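Side-chain contacts in endoglucanase E-5 (Thermobifida fusca, PDB 2CKS), which cuts internal beta-1,4-glucosidic linkages in cellulose, lichenin and cereal beta-glucans, here as its isolated glycoside hydrolase family 5 catalytic domain: residues M82-L85 with I86-T90; Y110-D113 with R114-F118; E154-P157 with V158-R162. One frame throughout, in Å; residues are numbered along the deposited sequence. Where two conformers were deposited one is given.

Interaction 1: M82-L85 with I86-T90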
loop_
_atom_site.group_PDB
_atom_site.type_symbol
_atom_site.label_atom_id
_atom_site.label_comp_id
_atom_site.label_asym_id
_atom_site.label_seq_id
_atom_site.Cartn_x
_atom_site.Cartn_y
_atom_site.Cartn_z
ATOM N N MET A 82 -5.305 13.976 -4.919
ATOM C CA MET A 82 -5.304 13.020 -3.824
ATOM C C MET A 82 -6.529 13.219 -2.930
ATOM O O MET A 82 -7.175 12.251 -2.559
ATOM C CB MET A 82 -4.004 13.101 -3.028
ATOM C CG MET A 82 -2.789 12.557 -3.781
ATOM S SD MET A 82 -2.829 10.790 -4.145
ATOM C CE MET A 82 -2.327 10.117 -2.571
ATOM N N HIS A 83 -6.876 14.465 -2.616
ATOM C CA HIS A 83 -8.098 14.741 -1.867
ATOM C C HIS A 83 -9.302 14.154 -2.596
ATOM O O HIS A 83 -10.166 13.537 -1.988
ATOM C CB HIS A 83 -8.331 16.243 -1.738
ATOM C CG HIS A 83 -7.431 16.941 -0.766
ATOM N ND1 HIS A 83 -7.181 16.477 0.511
ATOM C CD2 HIS A 83 -6.767 18.115 -0.875
ATOM C CE1 HIS A 83 -6.389 17.330 1.137
ATOM N NE2 HIS A 83 -6.124 18.333 0.316
ATOM N N GLN A 84 -9.373 14.386 -3.906
ATOM C CA GLN A 84 -10.477 13.889 -4.702
ATOM C C GLN A 84 -10.545 12.370 -4.662
ATOM O O GLN A 84 -11.617 11.809 -4.495
ATOM C CB GLN A 84 -10.341 14.375 -6.137
ATOM C CG GLN A 84 -11.509 14.048 -7.021
ATOM C CD GLN A 84 -11.341 14.693 -8.371
ATOM O OE1 GLN A 84 -10.346 14.450 -9.054
ATOM N NE2 GLN A 84 -12.277 15.561 -8.739
ATOM N N LEU A 85 -9.397 11.705 -4.777
ATOM C CA LEU A 85 -9.378 10.249 -4.787
ATOM C C LEU A 85 -9.710 9.672 -3.409
ATOM O O LEU A 85 -10.349 8.641 -3.310
ATOM C CB LEU A 85 -8.033 9.726 -5.283
ATOM C CG LEU A 85 -7.765 9.914 -6.786
ATOM C CD1 LEU A 85 -6.276 9.709 -7.066
ATOM C CD2 LEU A 85 -8.608 8.972 -7.614
ATOM N N ILE A 86 -9.286 10.337 -2.342
ATOM C CA ILE A 86 -9.631 9.892 -0.993
ATOM C C ILE A 86 -11.140 9.945 -0.799
ATOM O O ILE A 86 -11.730 9.018 -0.257
ATOM C CB ILE A 86 -8.910 10.746 0.074
ATOM C CG1 ILE A 86 -7.415 10.420 0.083
ATOM C CG2 ILE A 86 -9.484 10.491 1.482
ATOM C CD1 ILE A 86 -6.579 11.485 0.743
ATOM N N ASP A 87 -11.759 11.039 -1.230
ATOM C CA ASP A 87 -13.210 11.180 -1.146
ATOM C C ASP A 87 -13.929 10.153 -2.020
ATOM O O ASP A 87 -14.923 9.581 -1.603
ATOM C CB ASP A 87 -13.650 12.592 -1.543
ATOM C CG ASP A 87 -13.242 13.637 -0.527
ATOM O OD1 ASP A 87 -12.891 13.258 0.613
ATOM O OD2 ASP A 87 -13.236 14.867 -0.785
ATOM N N MET A 88 -13.413 9.903 -3.220
ATOM C CA MET A 88 -14.034 8.942 -4.124
ATOM C C MET A 88 -13.991 7.541 -3.530
ATOM O O MET A 88 -14.975 6.812 -3.565
ATOM C CB MET A 88 -13.337 8.945 -5.486
ATOM C CG MET A 88 -13.670 10.134 -6.327
ATOM S SD MET A 88 -12.853 10.095 -7.921
ATOM C CE MET A 88 -13.921 8.954 -8.832
ATOM N N ALA A 89 -12.853 7.169 -2.966
ATOM C CA ALA A 89 -12.720 5.850 -2.359
ATOM C C ALA A 89 -13.686 5.705 -1.195
ATOM O O ALA A 89 -14.337 4.681 -1.041
ATOM C CB ALA A 89 -11.326 5.625 -1.905
ATOM N N THR A 90 -13.782 6.749 -0.384
ATOM C CA THR A 90 -14.667 6.759 0.775
ATOM C C THR A 90 -16.130 6.625 0.361
ATOM O O THR A 90 -16.895 5.905 1.001
ATOM C CB THR A 90 -14.440 8.047 1.580
ATOM O OG1 THR A 90 -13.068 8.103 2.010
ATOM C CG2 THR A 90 -15.243 8.044 2.874
#

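Interaction 2: Y110-D113 with R114-F118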
loop_
_atom_site.group_PDB
_atom_site.type_symbol
_atom_site.label_atom_id
_atom_site.label_comp_id
_atom_site.label_asym_id
_atom_site.label_seq_id
_atom_site.Cartn_x
_atom_site.Cartn_y
_atom_site.Cartn_z
ATOM N N TYR A 110 15.227 12.756 1.896
ATOM C CA TYR A 110 15.255 13.597 0.697
ATOM C C TYR A 110 13.929 14.336 0.468
ATOM O O TYR A 110 13.911 15.452 -0.062
ATOM C CB TYR A 110 15.595 12.738 -0.522
ATOM C CG TYR A 110 15.830 13.522 -1.778
ATOM C CD1 TYR A 110 17.096 13.998 -2.089
ATOM C CD2 TYR A 110 14.789 13.796 -2.656
ATOM C CE1 TYR A 110 17.318 14.720 -3.240
ATOM C CE2 TYR A 110 15.001 14.528 -3.815
ATOM C CZ TYR A 110 16.269 14.983 -4.102
ATOM O OH TYR A 110 16.486 15.718 -5.252
ATOM N N ASN A 111 12.824 13.704 0.862
ATOM C CA ASN A 111 11.490 14.246 0.649
ATOM C C ASN A 111 10.763 14.618 1.945
ATOM O O ASN A 111 9.551 14.802 1.937
ATOM C CB ASN A 111 10.664 13.231 -0.142
ATOM C CG ASN A 111 11.058 13.188 -1.592
ATOM O OD1 ASN A 111 11.001 14.205 -2.276
ATOM N ND2 ASN A 111 11.512 12.031 -2.060
ATOM N N LEU A 112 11.505 14.761 3.040
ATOM C CA LEU A 112 10.899 15.012 4.349
ATOM C C LEU A 112 10.129 16.329 4.419
ATOM O O LEU A 112 9.009 16.362 4.915
ATOM C CB LEU A 112 11.967 14.997 5.450
ATOM C CG LEU A 112 11.447 15.390 6.842
ATOM C CD1 LEU A 112 10.394 14.417 7.318
ATOM C CD2 LEU A 112 12.588 15.470 7.835
ATOM N N ASP A 113 10.737 17.416 3.959
ATOM C CA ASP A 113 10.105 18.733 4.029
ATOM C C ASP A 113 8.781 18.733 3.261
ATOM O O ASP A 113 7.765 19.206 3.775
ATOM C CB ASP A 113 11.050 19.817 3.496
ATOM C CG ASP A 113 10.601 21.227 3.845
ATOM O OD1 ASP A 113 10.089 21.445 4.962
ATOM O OD2 ASP A 113 10.741 22.188 3.054
ATOM N N ARG A 114 8.789 18.155 2.055
ATOM C CA ARG A 114 7.572 17.985 1.257
ATOM C C ARG A 114 6.559 17.098 1.956
ATOM O O ARG A 114 5.364 17.371 1.911
ATOM C CB ARG A 114 7.886 17.338 -0.095
ATOM C CG ARG A 114 8.324 18.291 -1.157
ATOM C CD ARG A 114 8.591 17.593 -2.469
ATOM N NE ARG A 114 9.898 16.950 -2.442
ATOM C CZ ARG A 114 11.018 17.516 -2.853
ATOM N NH1 ARG A 114 11.002 18.755 -3.334
ATOM N NH2 ARG A 114 12.163 16.846 -2.770
ATOM N N ALA A 115 7.036 16.017 2.564
ATOM C CA ALA A 115 6.156 15.045 3.212
ATOM C C ALA A 115 5.404 15.686 4.368
ATOM O O ALA A 115 4.209 15.458 4.548
ATOM C CB ALA A 115 6.951 13.844 3.699
ATOM N N LYS A 116 6.094 16.523 5.133
ATOM C CA LYS A 116 5.456 17.208 6.248
ATOM C C LYS A 116 4.364 18.137 5.733
ATOM O O LYS A 116 3.292 18.199 6.305
ATOM C CB LYS A 116 6.469 18.011 7.063
ATOM C CG LYS A 116 7.433 17.186 7.865
ATOM C CD LYS A 116 8.300 18.105 8.725
ATOM C CE LYS A 116 9.234 17.339 9.623
ATOM N NZ LYS A 116 10.032 18.286 10.464
ATOM N N THR A 117 4.635 18.859 4.652
ATOM C CA THR A 117 3.648 19.759 4.071
ATOM C C THR A 117 2.428 19.002 3.555
ATOM O O THR A 117 1.291 19.366 3.840
ATOM C CB THR A 117 4.291 20.565 2.953
ATOM O OG1 THR A 117 5.295 21.408 3.524
ATOM C CG2 THR A 117 3.303 21.531 2.295
ATOM N N PHE A 118 2.676 17.936 2.812
ATOM C CA PHE A 118 1.601 17.156 2.211
ATOM C C PHE A 118 0.765 16.470 3.291
ATOM O O PHE A 118 -0.449 16.590 3.296
ATOM C CB PHE A 118 2.173 16.127 1.230
ATOM C CG PHE A 118 1.163 15.121 0.727
ATOM C CD1 PHE A 118 0.244 15.457 -0.253
ATOM C CD2 PHE A 118 1.153 13.822 1.222
ATOM C CE1 PHE A 118 -0.677 14.516 -0.702
ATOM C CE2 PHE A 118 0.247 12.895 0.768
ATOM C CZ PHE A 118 -0.655 13.230 -0.181
HETATM O O HOH W 1 11.694 17.767 0.675
HETATM O O HOH W 2 7.312 21.365 5.535
#

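Interaction 3: E154-P157 with V158-R162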
loop_
_atom_site.group_PDB
_atom_site.type_symbol
_atom_site.label_atom_id
_atom_site.label_comp_id
_atom_site.label_asym_id
_atom_site.label_seq_id
_atom_site.Cartn_x
_atom_site.Cartn_y
_atom_site.Cartn_z
ATOM N N GLU A 154 10.104 11.885 12.734
ATOM C CA GLU A 154 9.931 13.274 12.286
ATOM C C GLU A 154 8.554 13.521 11.643
ATOM O O GLU A 154 7.971 14.584 11.814
ATOM C CB GLU A 154 11.054 13.677 11.306
ATOM C CG GLU A 154 12.441 13.712 11.937
ATOM C CD GLU A 154 13.577 13.925 10.948
ATOM O OE1 GLU A 154 13.958 12.989 10.225
ATOM O OE2 GLU A 154 14.097 15.036 10.897
ATOM N N VAL A 155 8.028 12.541 10.906
ATOM C CA VAL A 155 6.775 12.720 10.167
ATOM C C VAL A 155 5.555 12.365 11.009
ATOM O O VAL A 155 4.530 13.028 10.920
ATOM C CB VAL A 155 6.763 11.875 8.869
ATOM C CG1 VAL A 155 5.439 12.015 8.123
ATOM C CG2 VAL A 155 7.902 12.294 7.978
ATOM N N ILE A 156 5.665 11.321 11.819
ATOM C CA ILE A 156 4.525 10.830 12.596
ATOM C C ILE A 156 3.862 11.930 13.433
ATOM O O ILE A 156 2.645 12.047 13.399
ATOM C CB ILE A 156 4.903 9.567 13.433
ATOM C CG1 ILE A 156 5.029 8.361 12.501
ATOM C CG2 ILE A 156 3.852 9.260 14.510
ATOM C CD1 ILE A 156 5.748 7.196 13.110
ATOM N N PRO A 157 4.619 12.729 14.185
ATOM C CA PRO A 157 4.004 13.798 14.984
ATOM C C PRO A 157 3.259 14.851 14.169
ATOM O O PRO A 157 2.304 15.421 14.681
ATOM C CB PRO A 157 5.195 14.439 15.709
ATOM C CG PRO A 157 6.274 13.492 15.619
ATOM C CD PRO A 157 6.071 12.657 14.409
ATOM N N VAL A 158 3.683 15.108 12.935
ATOM C CA VAL A 158 2.980 16.047 12.068
ATOM C C VAL A 158 1.576 15.517 11.777
ATOM O O VAL A 158 0.599 16.246 11.851
ATOM C CB VAL A 158 3.748 16.285 10.749
ATOM C CG1 VAL A 158 2.926 17.129 9.792
ATOM C CG2 VAL A 158 5.095 16.933 11.039
ATOM N N ILE A 159 1.478 14.231 11.467
ATOM C CA ILE A 159 0.177 13.600 11.245
ATOM C C ILE A 159 -0.653 13.518 12.525
ATOM O O ILE A 159 -1.830 13.876 12.524
ATOM C CB ILE A 159 0.368 12.192 10.632
ATOM C CG1 ILE A 159 0.941 12.317 9.220
ATOM C CG2 ILE A 159 -0.940 11.426 10.601
ATOM C CD1 ILE A 159 1.486 11.050 8.663
ATOM N N ARG A 160 -0.029 13.067 13.613
ATOM C CA ARG A 160 -0.738 12.758 14.850
ATOM C C ARG A 160 -1.243 14.016 15.546
ATOM O O ARG A 160 -2.222 13.975 16.289
ATOM C CB ARG A 160 0.155 11.938 15.786
ATOM C CG ARG A 160 0.424 10.507 15.291
ATOM C CD ARG A 160 -0.728 9.589 15.575
ATOM N NE ARG A 160 -0.748 8.341 14.811
ATOM C CZ ARG A 160 -0.131 7.221 15.158
ATOM N NH1 ARG A 160 0.644 7.156 16.235
ATOM N NH2 ARG A 160 -0.276 6.147 14.402
ATOM N N GLN A 161 -0.593 15.142 15.278
ATOM C CA GLN A 161 -1.033 16.429 15.797
ATOM C C GLN A 161 -2.416 16.779 15.260
ATOM O O GLN A 161 -3.216 17.415 15.945
ATOM C CB GLN A 161 -0.027 17.512 15.404
ATOM C CG GLN A 161 -0.435 18.933 15.772
ATOM C CD GLN A 161 0.615 19.937 15.390
ATOM O OE1 GLN A 161 1.812 19.653 15.470
ATOM N NE2 GLN A 161 0.179 21.119 14.967
ATOM N N ARG A 162 -2.674 16.369 14.026
ATOM C CA ARG A 162 -3.901 16.712 13.315
ATOM C C ARG A 162 -4.928 15.584 13.277
ATOM O O ARG A 162 -6.137 15.821 13.212
ATOM C CB ARG A 162 -3.532 17.100 11.889
ATOM C CG ARG A 162 -2.738 18.365 11.830
ATOM C CD ARG A 162 -1.854 18.509 10.626
ATOM N NE ARG A 162 -1.242 19.831 10.651
ATOM C CZ ARG A 162 -0.069 20.131 11.203
ATOM N NH1 ARG A 162 0.685 19.211 11.787
ATOM N NH2 ARG A 162 0.356 21.389 11.172
#

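Interaction 1: M82-L85 with I86-T90
Met82 to Leu85 and Ile86 to Thr90 meet as successive turns at the C-terminal end of helix 75-90, one of the outer helices of the TIM barrel of this catalytic domain. Four i to i+4 backbone bonds tie the turns together, from Ile86 N to Met82 O (2.9 Å) through to Ala89 N to Leu85 O. Side chains of the second turn fold back over carbonyls of the first. Ile86 has CG1 beside its own backbone N (chi1 -71°), which brings that methylene to 3.2 Å from Met82 O, with CD1 close to the same oxygen. Met88 does likewise two residues after Ile86: its CG rests 3.2 Å from Gln84 O, while the extended chi2 (-179°) carries SD to 4.4 Å from Leu85 CD2, a loose apolar touch, and the bend at chi3 then turns the terminal CE aside. Asp87 stands by His83 O through CB and CG, but its carboxylate is engaged outside the turn, OD1 forming a salt bridge with Lys129. Thr90 doubles the bonding at Ile86 O: OG1, which also bonds Asn131 ND2, donates to that oxygen at 2.8 Å, and the backbone N of Thr90 reaches it from the opposite face of the carbonyl plane, so one acceptor serves two donors. The imidazole of His83 is held at both nitrogens by helix 112-126, ND1 pairing with His126 and NE2 with Glu121. Met82, Leu85 and Ala89 pack inward on strand 59-65, and Met82, Ile86 and Ala89 on strand 95-101, so these two turns lie across both strands of the beta-alpha-beta unit.

Interaction 2: Y110-D113 with R114-F118
Arg114 grips Asn111 side-on, with NE and NH2 both donating to the single amide oxygen OD1, at 3.0 Å from NE and 2.9 Å from NH2. OD1 lies near the guanidinium plane, although the amide and guanidinium planes are 62° apart. NE meets a lone pair of Asn111 OD1 in the amide plane, whereas NH2 comes in tilted from it. A bend at chi3 (-79°) turns the guanidinium back toward the start of helix 112-126. Asn111, at the N-cap position, caps nothing with its side chain; its backbone O receives Ala115 N, and its ND2 bonds to Gln67. Two waters extend the polar network: one links Tyr110 O to Arg114 N, and the other bridges Asp113 O and Thr117 OG1, 2.8 Å from each. Farther out, the Tyr110 ring runs alongside the arginine, its CE2 3.8 Å from Arg114 NH2. On another side of the helix, Lys116 crosses Leu112, with CE 3.9 Å from Leu112 CD1, and Leu112 and Ala115 pack on Tyr151 of helix 145-162. A leucine in place of Arg114 would probably leave Asn111 OD1 without either donor and its amide freer to turn. The paired donors, with the ND2 bond to Gln67, fix the amide's rotation and join the helix start to a neighbouring loop.

Interaction 3: E154-P157 with V158-R162
Ile156 and Arg160 lie side by side on successive turns of helix 145-162, pointing the same way. The branch methyl CG2 of Ile156 meets Arg160 CG at 3.7 Å, and the same methyl sits over one face of the guanidinium. Arg160 bends sharply at chi2 (-79°), which folds the chain over its neighbour instead of sending it straight outward; its CG also rests 3.3 Å from Ile156 O. The backbone beneath is tied by Arg160 N to Ile156 O at 2.9 Å. Val155 and Ile159 meet at an angle on a different side of the helix, through CG1 and the terminal methyl CD1, 4.1 Å apart. Their backbones are less firmly joined: Val155 O receives weak bonds from both Val158 N and Ile159 N, beside the kink at Pro157, whose N has no hydrogen to give to the turn before. Val158 CG2, beside its own backbone N, lies 3.8 Å from Glu154 O. Four residues after Val158, Arg162 brings its guanidinium back, NH1 donating to Val158 O at 3.0 Å with that oxygen near the guanidinium plane. The tip of Arg160 bonds to the backbone oxygens of Ser166 and Ser197, spanning the loops ahead of strands 168-170 and 199-206. Ile156 packs on Ile168 and Ile199 of those strands, Ile159 also presses on Ile168, and toward helix 112-126 Val155 lies on Leu112 and Ile159 on Phe119, placing this turn between barrel wall and neighbouring helix.

The three contacts come in series along the chain, on helices 75-90, 112-126 and 145-162, which are the connections of successive beta-alpha-beta units between strands 59-65 and 168-170 of the eight-stranded barrel. Interactions 2 and 3 are close, their centres about 12 Å apart, and touch directly: Lys116 O lies 3.7 Å from Val158 CG1. The centre of interaction 1 is about 21 Å from those of the other two, yet it meets interaction 2 where Met82 CG approaches Phe118 CE1; it does not touch interaction 3. The middle helix thus contacts both its neighbours, joining consecutive parts of the helical layer around the barrel that forms the catalytic domain.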